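Local coordinates for DNA sulfur modification protein DndE (Escherichia coli, PDB 4LRV) that takes part in DNA phosphorothioation, the sulfur modification of the DNA backbone, and probably binds DNA, at residues A8-T13 with D51-D56; M2-M7 with A89-W94; L34-S39 with A96-G101. All blocks are in the same frame, centred on the assembly; numbering follows the deposited sequence.

Contact 1: residues A8-T13 with D51-D56; sequences ALSRQT and DSKKLD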
loop_
_atom_site.group_PDB
_atom_site.type_symbol
_atom_site.label_atom_id
_atom_site.label_comp_id
_atom_site.label_asym_id
_atom_site.label_seq_id
_atom_site.Cartn_x
_atom_site.Cartn_y
_atom_site.Cartn_z
ATOM N N ALA A 8 -5.769 10.542 22.720
ATOM C CA ALA A 8 -6.530 11.417 21.840
ATOM C C ALA A 8 -5.732 12.680 21.496
ATOM O O ALA A 8 -4.852 13.086 22.250
ATOM C CB ALA A 8 -7.861 11.789 22.490
ATOM N N LEU A 9 -6.035 13.279 20.347
ATOM C CA LEU A 9 -5.519 14.596 19.995
ATOM C C LEU A 9 -6.519 15.677 20.412
ATOM O O LEU A 9 -7.550 15.381 21.005
ATOM C CB LEU A 9 -5.243 14.670 18.489
ATOM C CG LEU A 9 -4.047 13.818 18.069
ATOM C CD1 LEU A 9 -3.898 13.767 16.568
ATOM C CD2 LEU A 9 -2.775 14.348 18.706
ATOM N N SER A 10 -6.219 16.934 20.118
ATOM C CA SER A 10 -7.195 17.982 20.392
ATOM C C SER A 10 -8.183 18.052 19.245
ATOM O O SER A 10 -7.951 17.479 18.167
ATOM C CB SER A 10 -6.526 19.334 20.628
ATOM O OG SER A 10 -5.809 19.768 19.491
ATOM N N ARG A 11 -9.294 18.734 19.486
ATOM C CA ARG A 11 -10.287 18.951 18.459
ATOM C C ARG A 11 -9.659 19.779 17.340
ATOM O O ARG A 11 -9.738 19.405 16.159
ATOM C CB ARG A 11 -11.517 19.646 19.051
ATOM C CG ARG A 11 -12.574 20.048 18.036
ATOM C CD ARG A 11 -13.336 18.850 17.505
ATOM N NE ARG A 11 -14.377 19.277 16.581
ATOM C CZ ARG A 11 -14.391 19.029 15.274
ATOM N NH1 ARG A 11 -13.415 18.317 14.706
ATOM N NH2 ARG A 11 -15.401 19.488 14.530
ATOM N N GLN A 12 -9.005 20.874 17.722
ATOM C CA GLN A 12 -8.324 21.748 16.773
ATOM C C GLN A 12 -7.476 20.914 15.808
ATOM O O GLN A 12 -7.609 21.051 14.583
ATOM C CB GLN A 12 -7.463 22.778 17.517
ATOM C CG GLN A 12 -6.689 23.740 16.617
ATOM C CD GLN A 12 -5.855 24.756 17.406
ATOM O OE1 GLN A 12 -4.724 24.476 17.807
ATOM N NE2 GLN A 12 -6.416 25.946 17.624
ATOM N N THR A 13 -6.632 20.039 16.362
ATOM C CA THR A 13 -5.752 19.181 15.561
ATOM C C THR A 13 -6.493 18.183 14.666
ATOM O O THR A 13 -6.160 18.056 13.492
ATOM C CB THR A 13 -4.766 18.411 16.452
ATOM O OG1 THR A 13 -3.860 19.339 17.053
ATOM C CG2 THR A 13 -3.968 17.362 15.639
ATOM N N ASP A 51 1.055 25.443 28.954
ATOM C CA ASP A 51 0.167 24.466 28.338
ATOM C C ASP A 51 -1.288 24.554 28.800
ATOM O O ASP A 51 -1.696 23.917 29.780
ATOM C CB ASP A 51 0.716 23.048 28.535
ATOM C CG ASP A 51 0.006 22.018 27.668
ATOM O OD1 ASP A 51 -0.775 22.407 26.776
ATOM O OD2 ASP A 51 0.236 20.810 27.880
ATOM N N SER A 52 -2.070 25.336 28.071
ATOM C CA SER A 52 -3.498 25.399 28.312
ATOM C C SER A 52 -4.207 24.787 27.109
ATOM O O SER A 52 -5.002 25.454 26.443
ATOM C CB SER A 52 -3.931 26.856 28.543
ATOM O OG SER A 52 -5.274 27.090 28.130
ATOM N N LYS A 53 -3.908 23.522 26.822
ATOM C CA LYS A 53 -4.471 22.873 25.641
ATOM C C LYS A 53 -5.228 21.592 25.982
ATOM O O LYS A 53 -4.630 20.582 26.342
ATOM C CB LYS A 53 -3.378 22.594 24.603
ATOM C CG LYS A 53 -3.913 22.289 23.211
ATOM C CD LYS A 53 -4.859 23.386 22.706
ATOM C CE LYS A 53 -5.761 22.889 21.565
ATOM N NZ LYS A 53 -4.979 22.461 20.343
ATOM N N LYS A 54 -6.550 21.630 25.867
ATOM C CA LYS A 54 -7.358 20.464 26.216
ATOM C C LYS A 54 -7.409 19.455 25.063
ATOM O O LYS A 54 -7.685 19.833 23.926
ATOM C CB LYS A 54 -8.760 20.895 26.663
ATOM C CG LYS A 54 -8.898 21.097 28.190
ATOM C CD LYS A 54 -7.962 22.191 28.750
ATOM C CE LYS A 54 -7.568 21.908 30.203
ATOM N NZ LYS A 54 -6.262 22.543 30.578
ATOM N N LEU A 55 -7.126 18.183 25.356
ATOM C CA LEU A 55 -7.140 17.151 24.322
ATOM C C LEU A 55 -8.546 16.583 24.139
ATOM O O LEU A 55 -8.862 15.478 24.595
ATOM C CB LEU A 55 -6.087 16.058 24.575
ATOM C CG LEU A 55 -4.623 16.534 24.616
ATOM C CD1 LEU A 55 -3.640 15.396 24.862
ATOM C CD2 LEU A 55 -4.256 17.257 23.343
ATOM N N ASP A 56 -9.371 17.364 23.442
ATOM C CA ASP A 56 -10.807 17.107 23.314
ATOM C C ASP A 56 -11.190 16.569 21.934
ATOM O O ASP A 56 -12.280 16.831 21.420
ATOM C CB ASP A 56 -11.617 18.374 23.649
ATOM C CG ASP A 56 -11.199 19.596 22.813
ATOM O OD1 ASP A 56 -10.139 19.557 22.129
ATOM O OD2 ASP A 56 -11.948 20.608 22.851
HETATM O O HOH W 1 -9.188 21.507 20.430
#
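The two backbones come nearest at Ser10 and Leu55, whose CA atoms are 4.0 Å apart. Leu55 sits at the centre of an inverse gamma turn, and its CG lies beside the backbone N, so that the two methyls lie mainly against main-chain atoms of 8-10: Leu55 CD1 approaches Ala8 O at 3.7 Å, while CD2 lies against Ser10 N. Next in the chain, Asp56 reaches the start of helix 11-23. Asp56 OD1 accepts from Arg11 N at 2.9 Å, with a nearly straight N-H direction of 166°, although the donor comes from above the carboxylate plane.

Ser10 is the N-cap of this helix: with OG in the crowded position between backbone N and carbonyl carbon, Ser10 OG accepts from Thr13 N at 3.2 Å. Lys53, bent at chi2 and chi4, brings NZ to Ser10 OG at 2.9 Å, making this buried residue's hydroxyl the acceptor of two bonds. Asp56 takes a further amide through water, which accepts from Gln12 N at 2.8 Å and donates to Asp56 OD1. The first three amides of the helix thus all find acceptors, and the helix end would probably stabilise the charged carboxylate. The family belongs to the Met repressor clan, and the order strand 6-7, helix 11-23, helix 28-40 is consistent with a ribbon-helix-helix element; the loop 51-56 is laid across its first turn.

The solvent side is looser. Lys53 NZ gives a longer bond to Gln12 OE1, 3.2 Å away, entering 66° out of the carbonyl plane; Glu99 adds a weak, long ion pair to the ammonium. Gln12 itself is extended and exposed, and Arg11 keeps only its CB against Asp56 while its guanidinium leads away.

Contact 2: residues M2-M7 with A89-W94; sequences MLPNRM and ALIKAW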
loop_
_atom_site.group_PDB
_atom_site.type_symbol
_atom_site.label_atom_id
_atom_site.label_comp_id
_atom_site.label_asym_id
_atom_site.label_seq_id
_atom_site.Cartn_x
_atom_site.Cartn_y
_atom_site.Cartn_z
HETATM N N MSE A 2 6.152 4.762 27.656
HETATM C CA MSE A 2 5.680 5.636 28.697
HETATM C C MSE A 2 4.481 6.409 28.176
HETATM O O MSE A 2 3.739 7.001 28.929
HETATM C CB MSE A 2 6.793 6.533 29.237
HETATM C CG MSE A 2 6.362 7.301 30.472
HETATM SE SE MSE A 2 7.674 7.427 31.884
HETATM C CE MSE A 2 6.546 8.305 33.223
ATOM N N LEU A 3 4.310 6.369 26.865
ATOM C CA LEU A 3 3.054 6.679 26.240
ATOM C C LEU A 3 2.060 5.589 26.621
ATOM O O LEU A 3 2.422 4.414 26.670
ATOM C CB LEU A 3 3.219 6.727 24.728
ATOM C CG LEU A 3 3.497 8.064 24.048
ATOM C CD1 LEU A 3 3.606 7.885 22.544
ATOM C CD2 LEU A 3 2.475 9.129 24.402
ATOM N N PRO A 4 0.806 5.971 26.892
ATOM C CA PRO A 4 -0.186 4.983 27.286
ATOM C C PRO A 4 -0.565 4.080 26.115
ATOM O O PRO A 4 -0.066 4.274 25.014
ATOM C CB PRO A 4 -1.383 5.846 27.716
ATOM C CG PRO A 4 -1.221 7.099 26.999
ATOM C CD PRO A 4 0.246 7.334 26.875
ATOM N N ASN A 5 -1.436 3.105 26.362
ATOM C CA ASN A 5 -1.939 2.216 25.312
ATOM C C ASN A 5 -2.815 2.942 24.287
ATOM O O ASN A 5 -2.895 2.533 23.128
ATOM C CB ASN A 5 -2.721 1.046 25.930
ATOM C CG ASN A 5 -4.025 1.490 26.597
ATOM O OD1 ASN A 5 -5.084 0.884 26.387
ATOM N ND2 ASN A 5 -3.956 2.554 27.405
ATOM N N ARG A 6 -3.482 4.009 24.724
ATOM C CA ARG A 6 -4.333 4.790 23.833
ATOM C C ARG A 6 -4.384 6.274 24.203
ATOM O O ARG A 6 -4.194 6.649 25.360
ATOM C CB ARG A 6 -5.743 4.189 23.727
ATOM C CG ARG A 6 -6.418 3.927 25.037
ATOM C CD ARG A 6 -7.836 3.484 24.816
ATOM N NE ARG A 6 -8.027 2.040 24.936
ATOM C CZ ARG A 6 -9.159 1.484 25.370
ATOM N NH1 ARG A 6 -10.184 2.251 25.722
ATOM N NH2 ARG A 6 -9.264 0.165 25.474
HETATM N N MSE A 7 -4.622 7.117 23.202
HETATM C CA MSE A 7 -4.632 8.556 23.427
HETATM C C MSE A 7 -5.485 9.279 22.418
HETATM O O MSE A 7 -5.864 8.706 21.396
HETATM C CB MSE A 7 -3.212 9.127 23.378
HETATM C CG MSE A 7 -2.479 8.858 22.102
HETATM SE SE MSE A 7 -1.007 7.599 22.345
HETATM C CE MSE A 7 -2.007 5.976 22.320
ATOM N N ALA A 89 2.051 14.060 30.898
ATOM C CA ALA A 89 2.728 15.145 30.189
ATOM C C ALA A 89 3.292 14.719 28.825
ATOM O O ALA A 89 3.351 15.536 27.901
ATOM C CB ALA A 89 3.816 15.771 31.062
ATOM N N LEU A 90 3.700 13.454 28.708
ATOM C CA LEU A 90 4.181 12.892 27.450
ATOM C C LEU A 90 3.101 12.870 26.360
ATOM O O LEU A 90 3.385 13.103 25.180
ATOM C CB LEU A 90 4.736 11.478 27.665
ATOM C CG LEU A 90 6.181 11.344 28.147
ATOM C CD1 LEU A 90 6.525 9.886 28.250
ATOM C CD2 LEU A 90 7.182 12.051 27.227
ATOM N N ILE A 91 1.870 12.586 26.760
ATOM C CA ILE A 91 0.743 12.661 25.839
ATOM C C ILE A 91 0.567 14.084 25.317
ATOM O O ILE A 91 0.446 14.294 24.103
ATOM C CB ILE A 91 -0.582 12.176 26.474
ATOM C CG1 ILE A 91 -0.358 10.872 27.247
ATOM C CG2 ILE A 91 -1.651 11.989 25.380
ATOM C CD1 ILE A 91 -1.457 10.559 28.249
ATOM N N LYS A 92 0.558 15.055 26.227
ATOM C CA LYS A 92 0.476 16.468 25.844
ATOM C C LYS A 92 1.622 16.836 24.892
ATOM O O LYS A 92 1.402 17.514 23.895
ATOM C CB LYS A 92 0.503 17.368 27.079
ATOM C CG LYS A 92 -0.765 17.327 27.926
ATOM C CD LYS A 92 -0.557 17.992 29.279
ATOM C CE LYS A 92 -1.901 18.334 29.932
ATOM N NZ LYS A 92 -1.757 18.746 31.364
ATOM N N ALA A 93 2.832 16.361 25.191
ATOM C CA ALA A 93 3.998 16.637 24.354
ATOM C C ALA A 93 3.857 16.045 22.951
ATOM O O ALA A 93 4.097 16.748 21.970
ATOM C CB ALA A 93 5.260 16.144 25.019
ATOM N N TRP A 94 3.460 14.770 22.862
ATOM C CA TRP A 94 3.188 14.119 21.563
ATOM C C TRP A 94 2.111 14.886 20.788
ATOM O O TRP A 94 2.281 15.170 19.611
ATOM C CB TRP A 94 2.796 12.625 21.715
ATOM C CG TRP A 94 2.194 12.031 20.434
ATOM C CD1 TRP A 94 2.865 11.699 19.303
ATOM C CD2 TRP A 94 0.803 11.751 20.169
ATOM N NE1 TRP A 94 1.991 11.225 18.350
ATOM C CE2 TRP A 94 0.722 11.248 18.855
ATOM C CE3 TRP A 94 -0.376 11.874 20.918
ATOM C CZ2 TRP A 94 -0.490 10.867 18.268
ATOM C CZ3 TRP A 94 -1.576 11.506 20.336
ATOM C CH2 TRP A 94 -1.626 11.001 19.019
#
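Apolar packing does nearly all the work here, for no hydrogen bond joins 2-7 to 89-94. Ile91 is gripped on two branches: Ile91 CG1, beside its backbone N, meets Pro4 CD at 3.6 Å, whereas Ile91 CG2 lies 3.8 Å from Met7 CB. At the exposed end the selenomethionine Met2 crosses Leu90 at about a right angle, its CG 3.4 Å from Leu90 CD1. Leu3 adds looser cover, with CD2 as the branch turned to the helix. An alanine in place of Ile91 would remove both the CG1 branch against Pro4 and the methyl against Met7, and would probably loosen the N-terminal segment on the helix.

The second kind of interaction is Met-aromatic. Met7, also selenomethionine, has CG in the crowded position between backbone N and carbonyl carbon, and Met7 CG lies 3.3 Å from Trp94 CZ3. Beyond CG the chain bends at chi2 and chi3, leaving Met7 SE 4.7 Å from the centroid of the six-membered ring of Trp94, an oblique approach 21° off the normal.

Met7 brings strand 6-7, paired antiparallel with 61-62, against helix 87-103, while Trp66 meets Trp94 edge-to-face and Leu78 of helix 71-81 touches both Leu3 and Trp94.

Contact 3: residues L34-S39 with A96-G101; sequences LAFFRS and AHVEDG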
loop_
_atom_site.group_PDB
_atom_site.type_symbol
_atom_site.label_atom_id
_atom_site.label_comp_id
_atom_site.label_asym_id
_atom_site.label_seq_id
_atom_site.Cartn_x
_atom_site.Cartn_y
_atom_site.Cartn_z
ATOM N N LEU A 34 3.565 11.962 10.290
ATOM C CA LEU A 34 4.287 12.966 9.511
ATOM C C LEU A 34 4.361 14.335 10.196
ATOM O O LEU A 34 5.401 14.983 10.181
ATOM C CB LEU A 34 3.654 13.115 8.129
ATOM C CG LEU A 34 3.507 11.836 7.311
ATOM C CD1 LEU A 34 2.678 12.120 6.076
ATOM C CD2 LEU A 34 4.884 11.224 6.948
ATOM N N ALA A 35 3.258 14.771 10.787
ATOM C CA ALA A 35 3.237 16.030 11.518
ATOM C C ALA A 35 4.202 15.974 12.710
ATOM O O ALA A 35 5.052 16.846 12.856
ATOM C CB ALA A 35 1.837 16.339 11.967
ATOM N N PHE A 36 4.093 14.934 13.538
ATOM C CA PHE A 36 5.016 14.742 14.657
ATOM C C PHE A 36 6.479 14.910 14.240
ATOM O O PHE A 36 7.218 15.677 14.861
ATOM C CB PHE A 36 4.812 13.374 15.331
ATOM C CG PHE A 36 5.674 13.162 16.552
ATOM C CD1 PHE A 36 5.350 13.759 17.759
ATOM C CD2 PHE A 36 6.818 12.370 16.488
ATOM C CE1 PHE A 36 6.146 13.577 18.884
ATOM C CE2 PHE A 36 7.626 12.179 17.616
ATOM C CZ PHE A 36 7.284 12.789 18.813
ATOM N N PHE A 37 6.894 14.196 13.194
ATOM C CA PHE A 37 8.306 14.228 12.788
ATOM C C PHE A 37 8.749 15.521 12.104
ATOM O O PHE A 37 9.917 15.881 12.188
ATOM C CB PHE A 37 8.704 12.996 11.971
ATOM C CG PHE A 37 8.769 11.736 12.782
ATOM C CD1 PHE A 37 9.631 11.640 13.868
ATOM C CD2 PHE A 37 7.957 10.654 12.476
ATOM C CE1 PHE A 37 9.683 10.495 14.641
ATOM C CE2 PHE A 37 8.000 9.495 13.237
ATOM C CZ PHE A 37 8.871 9.412 14.325
ATOM N N ARG A 38 7.839 16.232 11.444
ATOM C CA ARG A 38 8.253 17.482 10.840
ATOM C C ARG A 38 8.347 18.546 11.932
ATOM O O ARG A 38 9.128 19.484 11.852
ATOM C CB ARG A 38 7.360 17.883 9.646
ATOM C CG ARG A 38 6.207 18.828 9.939
ATOM C CD ARG A 38 5.715 19.503 8.653
ATOM N NE ARG A 38 5.245 18.540 7.654
ATOM C CZ ARG A 38 3.967 18.196 7.467
ATOM N NH1 ARG A 38 3.001 18.727 8.212
ATOM N NH2 ARG A 38 3.648 17.305 6.528
ATOM N N SER A 39 7.568 18.360 12.982
ATOM C CA SER A 39 7.625 19.238 14.128
ATOM C C SER A 39 8.913 19.009 14.925
ATOM O O SER A 39 9.642 19.939 15.274
ATOM C CB SER A 39 6.417 18.977 15.001
ATOM O OG SER A 39 6.404 19.861 16.083
ATOM N N ALA A 96 1.081 18.105 21.246
ATOM C CA ALA A 96 1.565 19.427 20.896
ATOM C C ALA A 96 2.408 19.372 19.617
ATOM O O ALA A 96 2.265 20.233 18.742
ATOM C CB ALA A 96 2.356 20.033 22.047
ATOM N N HIS A 97 3.272 18.358 19.516
ATOM C CA HIS A 97 4.070 18.140 18.326
ATOM C C HIS A 97 3.247 17.807 17.085
ATOM O O HIS A 97 3.582 18.241 15.991
ATOM C CB HIS A 97 5.131 17.060 18.560
ATOM C CG HIS A 97 6.429 17.599 19.069
ATOM N ND1 HIS A 97 6.945 17.266 20.305
ATOM C CD2 HIS A 97 7.298 18.478 18.519
ATOM C CE1 HIS A 97 8.088 17.902 20.484
ATOM N NE2 HIS A 97 8.325 18.644 19.416
ATOM N N VAL A 98 2.174 17.039 17.241
ATOM C CA VAL A 98 1.327 16.745 16.084
ATOM C C VAL A 98 0.664 18.032 15.596
ATOM O O VAL A 98 0.659 18.315 14.393
ATOM C CB VAL A 98 0.307 15.613 16.356
ATOM C CG1 VAL A 98 -0.588 15.414 15.155
ATOM C CG2 VAL A 98 1.038 14.319 16.644
ATOM N N GLU A 99 0.163 18.826 16.543
ATOM C CA GLU A 99 -0.465 20.117 16.241
ATOM C C GLU A 99 0.505 21.064 15.549
ATOM O O GLU A 99 0.171 21.660 14.522
ATOM C CB GLU A 99 -1.007 20.766 17.520
ATOM C CG GLU A 99 -1.489 22.198 17.388
ATOM C CD GLU A 99 -1.615 22.901 18.747
ATOM O OE1 GLU A 99 -1.149 22.332 19.773
ATOM O OE2 GLU A 99 -2.185 24.023 18.800
ATOM N N ASP A 100 1.703 21.202 16.108
ATOM C CA ASP A 100 2.708 22.095 15.538
ATOM C C ASP A 100 3.065 21.663 14.112
ATOM O O ASP A 100 2.961 22.447 13.181
ATOM C CB ASP A 100 3.945 22.140 16.431
ATOM C CG ASP A 100 5.051 22.973 15.838
ATOM O OD1 ASP A 100 4.932 24.219 15.874
ATOM O OD2 ASP A 100 6.035 22.383 15.327
ATOM N N GLY A 101 3.458 20.396 13.955
ATOM C CA GLY A 101 3.698 19.790 12.641
ATOM C C GLY A 101 2.610 20.034 11.597
ATOM O O GLY A 101 2.916 20.376 10.456
#
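Three side chains that point their first branch anti to the backbone N set up this crossing. Ser39 (chi1 -177°) extends OG toward the second helix, Asp100 turns its carboxylate to meet it, and Phe36 brings its ring obliquely up to His97. Ser39 OG donates to Asp100 OD2 at 2.7 Å, using the anti lone pair of that oxygen. The same hydroxyl lies at the edge of the His97 imidazole, Ser39 OG being 2.9 Å from His97 CD2. The planes of the Phe36 ring and the imidazole stand at 76°, and Phe36 CD1 packs on His97 CB at 3.4 Å. Val98 completes the apolar side, one methyl near Ala35 CB and the other near Phe36 CB.

Helix 34-39 and helix 96-101 cross almost at right angles, 86°, with axes only 6.9 Å apart. Such closeness depends on Gly101: Gly101 CA makes a CA-H...O contact with Ala35 O at 3.2 Å, and a CB at this position would fall 1.9 Å from Ala35 O, a clash. Arg38 also grips Gly101: its chain is bent at chi3 and Arg38 NH1 donates to Gly101 O at 2.8 Å, with the oxygen in the guanidinium plane but the donor above the carbonyl plane.

Helix 71-81 lies against Phe36 through Thr74 and Leu78, and Phe44 meets His97 edge-to-face. Two polar bonds thus span this buried crossing: the hydroxyl proton of Ser39 is committed to Asp100, which would probably favour the charged carboxylate, and the cation of Arg38 serves the main-chain carbonyl of Gly101.

How the contacts relate
Helix 87-103 ties the three sites together. It carries one segment of contact 2 and, further along, one of contact 3, whose centres lie about 14 Å apart; Trp94 CD1 bridges them by packing 3.6 Å from Phe36 CD1. Contact 1 does not use this helix but rests on it: Leu9 CD2 is 3.5 Å from Trp94 CZ3, and Thr13 CG2 is 3.9 Å from Val98 CG1. Contacts 1 and 2 have centres about 12 Å apart, contacts 1 and 3 about 13 Å. Along the chain contact 3 alternates with each of the others, so the segments interlace. All three are structural contacts within one subunit of an eight-chain assembly.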